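YdhT protein (Bacillus subtilis, PDB 3CBW) catalyses the endo-hydrolysis of beta-1,4-linked mannan, galactomannan and glucomannan, and takes part in the breakdown of glucomannan. Local coordinates at residues A[170-175]-A[247-252]; A[174-177]-A[181-184]. The protein carries 3 engineered substitutions. All blocks are in the same frame, centred on the assembly; numbering follows the deposited sequence.

Contact 1: residues A[170-175]-A[247-252]; sequences LFRPLH and GLDAYF
Arg-172 sends CG away from its backbone N (chi1 -177°) and then bends at chi3, reaching across the barrel interior towards Asp-249, whose own CG lies anti to the carbonyl carbon and presents the carboxylate. NH1 of Arg-172 makes a salt bridge to OD2 of Asp-249 at 2.9 Å. OD2 lies at the edge of the guanidinium, near its plane, but the two flat groups are turned 59° against each other and the N-H points poorly at the oxygen (126°), so as a hydrogen bond this link is weak. OD1 of Asp-249 lies 3.1 Å from the same NH1, and its hydrogen bond goes to Thr-274. Segment 170-175 starts on strand 169-172 and Asp-249 lies on strand 245-252, both in the parallel sheet of the (beta/alpha)8 TIM barrel of glycoside hydrolase family 26. Strand 220-224 runs between them, so side chains, and not backbone bonds, bridge the gap, most of the reach coming from Arg-172. His-175, just beyond the first strand, adds a carbon contact: its CD2 sits 3.4 Å from OD2 of Asp-249, which lies in the plane of the imidazole at its edge. OD2 thus has the arginine nitrogen and the histidine carbon as neighbours, and OE2 of Glu-176 as a third. Elsewhere on the guanidinium of Arg-172, NE bonds to Gln-110 and NH2 forms a salt bridge with Glu-275, the nucleophile by similarity. Tyr-251, a probable substrate-binding residue, hydrogen-bonds through OH to the other carboxylate oxygen of Glu-275.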
loop_
_atom_site.group_PDB
_atom_site.type_symbol
_atom_site.label_atom_id
_atom_site.label_comp_id
_atom_site.label_asym_id
_atom_site.label_seq_id
_atom_site.Cartn_x
_atom_site.Cartn_y
_atom_site.Cartn_z
ATOM N N LEU A 170 -5.654 -4.959 -0.120
ATOM C CA LEU A 170 -4.720 -4.200 0.698
ATOM C C LEU A 170 -4.855 -2.744 0.256
ATOM O O LEU A 170 -4.434 -2.381 -0.843
ATOM C CB LEU A 170 -3.306 -4.714 0.458
ATOM C CG LEU A 170 -3.021 -6.146 0.915
ATOM C CD1 LEU A 170 -1.701 -6.673 0.353
ATOM C CD2 LEU A 170 -3.037 -6.249 2.437
ATOM N N PHE A 171 -5.469 -1.924 1.106
ATOM C CA PHE A 171 -5.812 -0.539 0.746
ATOM C C PHE A 171 -4.868 0.388 1.485
ATOM O O PHE A 171 -4.835 0.399 2.724
ATOM C CB PHE A 171 -7.267 -0.250 1.106
ATOM C CG PHE A 171 -7.744 1.108 0.687
ATOM C CD1 PHE A 171 -7.757 1.469 -0.652
ATOM C CD2 PHE A 171 -8.230 2.008 1.629
ATOM C CE1 PHE A 171 -8.207 2.715 -1.054
ATOM C CE2 PHE A 171 -8.704 3.260 1.236
ATOM C CZ PHE A 171 -8.690 3.621 -0.110
ATOM N N ARG A 172 -4.067 1.123 0.722
ATOM C CA ARG A 172 -2.964 1.883 1.291
ATOM C C ARG A 172 -3.087 3.355 0.889
ATOM O O ARG A 172 -2.404 3.801 -0.020
ATOM C CB ARG A 172 -1.641 1.274 0.804
ATOM C CG ARG A 172 -0.387 1.915 1.386
ATOM C CD ARG A 172 0.851 1.155 0.932
ATOM N NE ARG A 172 1.113 1.245 -0.504
ATOM C CZ ARG A 172 1.976 2.071 -1.079
ATOM N NH1 ARG A 172 2.695 2.918 -0.359
ATOM N NH2 ARG A 172 2.124 2.051 -2.387
ATOM N N PRO A 173 -3.952 4.113 1.585
ATOM C CA PRO A 173 -4.177 5.521 1.262
ATOM C C PRO A 173 -3.188 6.442 1.980
ATOM O O PRO A 173 -2.672 6.097 3.049
ATOM C CB PRO A 173 -5.570 5.766 1.820
ATOM C CG PRO A 173 -5.607 4.915 3.072
ATOM C CD PRO A 173 -4.807 3.667 2.709
ATOM N N LEU A 174 -2.943 7.620 1.406
ATOM C CA LEU A 174 -2.244 8.700 2.120
ATOM C C LEU A 174 -0.868 8.267 2.609
ATOM O O LEU A 174 -0.469 8.536 3.746
ATOM C CB LEU A 174 -3.090 9.212 3.285
ATOM C CG LEU A 174 -4.502 9.697 2.970
ATOM C CD1 LEU A 174 -5.201 10.033 4.270
ATOM C CD2 LEU A 174 -4.498 10.896 2.037
ATOM N N HIS A 175 -0.119 7.631 1.711
ATOM C CA HIS A 175 1.189 7.078 2.044
ATOM C C HIS A 175 2.278 8.153 2.078
ATOM O O HIS A 175 2.100 9.267 1.568
ATOM C CB HIS A 175 1.537 5.969 1.049
ATOM C CG HIS A 175 1.669 6.430 -0.366
ATOM N ND1 HIS A 175 0.632 7.001 -1.081
ATOM C CD2 HIS A 175 2.711 6.323 -1.225
ATOM C CE1 HIS A 175 1.056 7.269 -2.306
ATOM N NE2 HIS A 175 2.305 6.852 -2.425
ATOM N N GLY A 247 3.794 -0.255 7.742
ATOM C CA GLY A 247 4.913 -0.592 6.893
ATOM C C GLY A 247 5.715 0.595 6.453
ATOM O O GLY A 247 5.370 1.734 6.743
ATOM N N LEU A 248 6.790 0.314 5.728
ATOM C CA LEU A 248 7.677 1.345 5.212
ATOM C C LEU A 248 7.728 1.340 3.707
ATOM O O LEU A 248 7.893 0.282 3.095
ATOM C CB LEU A 248 9.100 1.129 5.732
ATOM C CG LEU A 248 9.282 1.343 7.232
ATOM C CD1 LEU A 248 10.629 0.835 7.694
ATOM C CD2 LEU A 248 9.127 2.820 7.609
ATOM N N ASP A 249 7.604 2.531 3.131
ATOM C CA ASP A 249 8.016 2.778 1.759
ATOM C C ASP A 249 9.515 3.097 1.797
ATOM O O ASP A 249 9.925 4.099 2.380
ATOM C CB ASP A 249 7.243 3.949 1.166
ATOM C CG ASP A 249 5.790 3.604 0.830
ATOM O OD1 ASP A 249 5.271 2.572 1.301
ATOM O OD2 ASP A 249 5.169 4.377 0.062
ATOM N N ALA A 250 10.320 2.227 1.194
ATOM C CA ALA A 250 11.779 2.241 1.363
ATOM C C ALA A 250 12.471 2.216 0.009
ATOM O O ALA A 250 12.416 1.211 -0.700
ATOM C CB ALA A 250 12.233 1.043 2.217
ATOM N N TYR A 251 13.090 3.334 -0.341
ATOM C CA TYR A 251 13.930 3.408 -1.531
ATOM C C TYR A 251 15.339 3.669 -1.047
ATOM O O TYR A 251 15.585 4.628 -0.339
ATOM C CB TYR A 251 13.442 4.491 -2.498
ATOM C CG TYR A 251 12.136 4.099 -3.143
ATOM C CD1 TYR A 251 12.109 3.432 -4.371
ATOM C CD2 TYR A 251 10.921 4.329 -2.489
ATOM C CE1 TYR A 251 10.900 3.032 -4.948
ATOM C CE2 TYR A 251 9.704 3.932 -3.061
ATOM C CZ TYR A 251 9.708 3.286 -4.286
ATOM O OH TYR A 251 8.532 2.881 -4.868
ATOM N N PHE A 252 16.261 2.785 -1.400
ATOM C CA PHE A 252 17.537 2.745 -0.709
ATOM C C PHE A 252 18.589 2.101 -1.586
ATOM O O PHE A 252 18.282 1.415 -2.576
ATOM C CB PHE A 252 17.391 1.928 0.580
ATOM C CG PHE A 252 16.828 0.558 0.349
ATOM C CD1 PHE A 252 17.655 -0.508 -0.004
ATOM C CD2 PHE A 252 15.462 0.340 0.450
ATOM C CE1 PHE A 252 17.125 -1.774 -0.238
ATOM C CE2 PHE A 252 14.931 -0.913 0.219
ATOM C CZ PHE A 252 15.760 -1.972 -0.118
#

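Contact 2: residues A[174-177]-A[181-184]; sequences LHEM and WFWW
Leu-174 lies against one face of the Trp-184 indole: its CA makes a CH-pi contact 3.8 Å from the centroid of the five-membered ring, and its CD2 packs on CG of Trp-184. Both segments belong to the long loop between strand 169-172 and helix 194-214 of the TIM barrel, where His-175, Phe-182 and Trp-184 form an aromatic cluster beside the active site. At His-175 the backbone O accepts a hydrogen bond from NE1 of Trp-184 (2.8 Å, 156°); the oxygen lies in the indole plane, while the donor is tilted 30° from the carbonyl plane. The imidazole of His-175 is covered on one face by CE2 of Phe-182, which stands 3.5 Å from NE2 of the histidine and off towards the rim, the two rings meeting obliquely. Replacing Trp-184 by a leucine would probably leave the His-175 carbonyl without its indole donor and open a gap between Leu-174 and Phe-182, whose CB covers the other indole face. Glu-176, by similarity the proton donor, has CG anti to its carbonyl carbon (chi1 -60°) and an extended chain that carries the carboxylate to Trp-181, a probable substrate-binding residue. The carboxylate stands steeply to the Trp-181 indole, and OE1 of Glu-176, in the indole plane, is met nearly along the C-O axis by NE1 of Trp-181 at 2.9 Å. A water joins the backbones here, donating to O of Glu-176 and accepting from N of Phe-182. Met-177 comes last, setting its CB at the edge of the Trp-184 ring, 4.1 Å from CD1 of that indole.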
loop_
_atom_site.group_PDB
_atom_site.type_symbol
_atom_site.label_atom_id
_atom_site.label_comp_id
_atom_site.label_asym_id
_atom_site.label_seq_id
_atom_site.Cartn_x
_atom_site.Cartn_y
_atom_site.Cartn_z
ATOM N N LEU A 174 -2.943 7.620 1.406
ATOM C CA LEU A 174 -2.244 8.700 2.120
ATOM C C LEU A 174 -0.868 8.267 2.609
ATOM O O LEU A 174 -0.469 8.536 3.746
ATOM C CB LEU A 174 -3.090 9.212 3.285
ATOM C CG LEU A 174 -4.502 9.697 2.970
ATOM C CD1 LEU A 174 -5.201 10.033 4.270
ATOM C CD2 LEU A 174 -4.498 10.896 2.037
ATOM N N HIS A 175 -0.119 7.631 1.711
ATOM C CA HIS A 175 1.189 7.078 2.044
ATOM C C HIS A 175 2.278 8.153 2.078
ATOM O O HIS A 175 2.100 9.267 1.568
ATOM C CB HIS A 175 1.537 5.969 1.049
ATOM C CG HIS A 175 1.669 6.430 -0.366
ATOM N ND1 HIS A 175 0.632 7.001 -1.081
ATOM C CD2 HIS A 175 2.711 6.323 -1.225
ATOM C CE1 HIS A 175 1.056 7.269 -2.306
ATOM N NE2 HIS A 175 2.305 6.852 -2.425
ATOM N N GLU A 176 3.400 7.819 2.709
ATOM C CA GLU A 176 4.574 8.706 2.750
ATOM C C GLU A 176 4.242 10.092 3.294
ATOM O O GLU A 176 4.769 11.107 2.834
ATOM C CB GLU A 176 5.261 8.793 1.384
ATOM C CG GLU A 176 5.748 7.427 0.918
ATOM C CD GLU A 176 6.238 7.376 -0.519
ATOM O OE1 GLU A 176 6.444 8.434 -1.157
ATOM O OE2 GLU A 176 6.403 6.234 -1.030
ATOM N N MET A 177 3.369 10.112 4.291
ATOM C CA MET A 177 2.870 11.339 4.884
ATOM C C MET A 177 3.922 12.099 5.691
ATOM O O MET A 177 3.751 13.292 5.945
ATOM C CB MET A 177 1.641 11.033 5.742
ATOM C CG MET A 177 1.917 10.401 7.122
ATOM S SD MET A 177 2.811 8.765 7.260
ATOM C CE MET A 177 1.625 7.640 6.403
ATOM N N TRP A 181 6.617 15.749 -0.095
ATOM C CA TRP A 181 6.272 15.842 -1.514
ATOM C C TRP A 181 4.754 15.826 -1.783
ATOM O O TRP A 181 4.257 16.691 -2.509
ATOM C CB TRP A 181 7.045 14.804 -2.342
ATOM C CG TRP A 181 7.127 13.437 -1.736
ATOM C CD1 TRP A 181 6.276 12.388 -1.968
ATOM C CD2 TRP A 181 8.117 12.957 -0.819
ATOM N NE1 TRP A 181 6.670 11.288 -1.248
ATOM C CE2 TRP A 181 7.799 11.607 -0.539
ATOM C CE3 TRP A 181 9.251 13.526 -0.219
ATOM C CZ2 TRP A 181 8.558 10.824 0.322
ATOM C CZ3 TRP A 181 10.010 12.744 0.641
ATOM C CH2 TRP A 181 9.656 11.403 0.909
ATOM N N PHE A 182 4.008 14.900 -1.187
ATOM C CA PHE A 182 2.555 14.842 -1.418
ATOM C C PHE A 182 1.813 15.906 -0.619
ATOM O O PHE A 182 2.214 16.265 0.486
ATOM C CB PHE A 182 2.002 13.468 -1.056
ATOM C CG PHE A 182 2.559 12.335 -1.884
ATOM C CD1 PHE A 182 2.567 12.400 -3.276
ATOM C CD2 PHE A 182 3.018 11.180 -1.266
ATOM C CE1 PHE A 182 3.063 11.334 -4.043
ATOM C CE2 PHE A 182 3.507 10.114 -2.016
ATOM C CZ PHE A 182 3.521 10.192 -3.399
ATOM N N TRP A 183 0.696 16.376 -1.166
ATOM C CA TRP A 183 -0.042 17.462 -0.522
ATOM C C TRP A 183 -0.529 17.115 0.891
ATOM O O TRP A 183 -0.699 18.007 1.726
ATOM C CB TRP A 183 -1.205 17.929 -1.397
ATOM C CG TRP A 183 -2.285 16.902 -1.655
ATOM C CD1 TRP A 183 -2.395 16.091 -2.750
ATOM C CD2 TRP A 183 -3.415 16.595 -0.817
ATOM N NE1 TRP A 183 -3.520 15.299 -2.652
ATOM C CE2 TRP A 183 -4.163 15.588 -1.480
ATOM C CE3 TRP A 183 -3.869 17.065 0.423
ATOM C CZ2 TRP A 183 -5.319 15.029 -0.930
ATOM C CZ3 TRP A 183 -5.039 16.509 0.966
ATOM C CH2 TRP A 183 -5.743 15.512 0.279
ATOM N N TRP A 184 -0.762 15.832 1.160
ATOM C CA TRP A 184 -1.305 15.412 2.452
ATOM C C TRP A 184 -0.249 15.253 3.552
ATOM O O TRP A 184 -0.589 14.981 4.706
ATOM C CB TRP A 184 -2.099 14.115 2.293
ATOM C CG TRP A 184 -1.297 12.962 1.732
ATOM C CD1 TRP A 184 -0.457 12.118 2.426
ATOM C CD2 TRP A 184 -1.305 12.502 0.375
ATOM N NE1 TRP A 184 0.068 11.182 1.567
ATOM C CE2 TRP A 184 -0.437 11.389 0.307
ATOM C CE3 TRP A 184 -1.941 12.944 -0.798
ATOM C CZ2 TRP A 184 -0.208 10.690 -0.881
ATOM C CZ3 TRP A 184 -1.697 12.266 -1.981
ATOM C CH2 TRP A 184 -0.833 11.146 -2.012
HETATM O O HOH W 1 4.969 13.262 1.025
#

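Both contacts are buried, but contact 1 lies nearer the centre of the chain, whereas contact 2 lies farther out, in the loop that follows strand 169-172. The touching residues of contact 1 are all buried, while Trp-181 in contact 2 is partly exposed. They share Leu-174 and His-175, and the histidine turns its ring edge to the aspartate of contact 1 and a face to the aromatic cluster of contact 2. Charge dominates between the strands; indole donors, ring faces and a bridging water dominate within the loop. The contacts meet directly where OD2 of Asp-249 approaches OE2 of Glu-176 to 2.5 Å. Contact 2 contains the presumed proton donor, and contact 1 lies against the presumed nucleophile Glu-275.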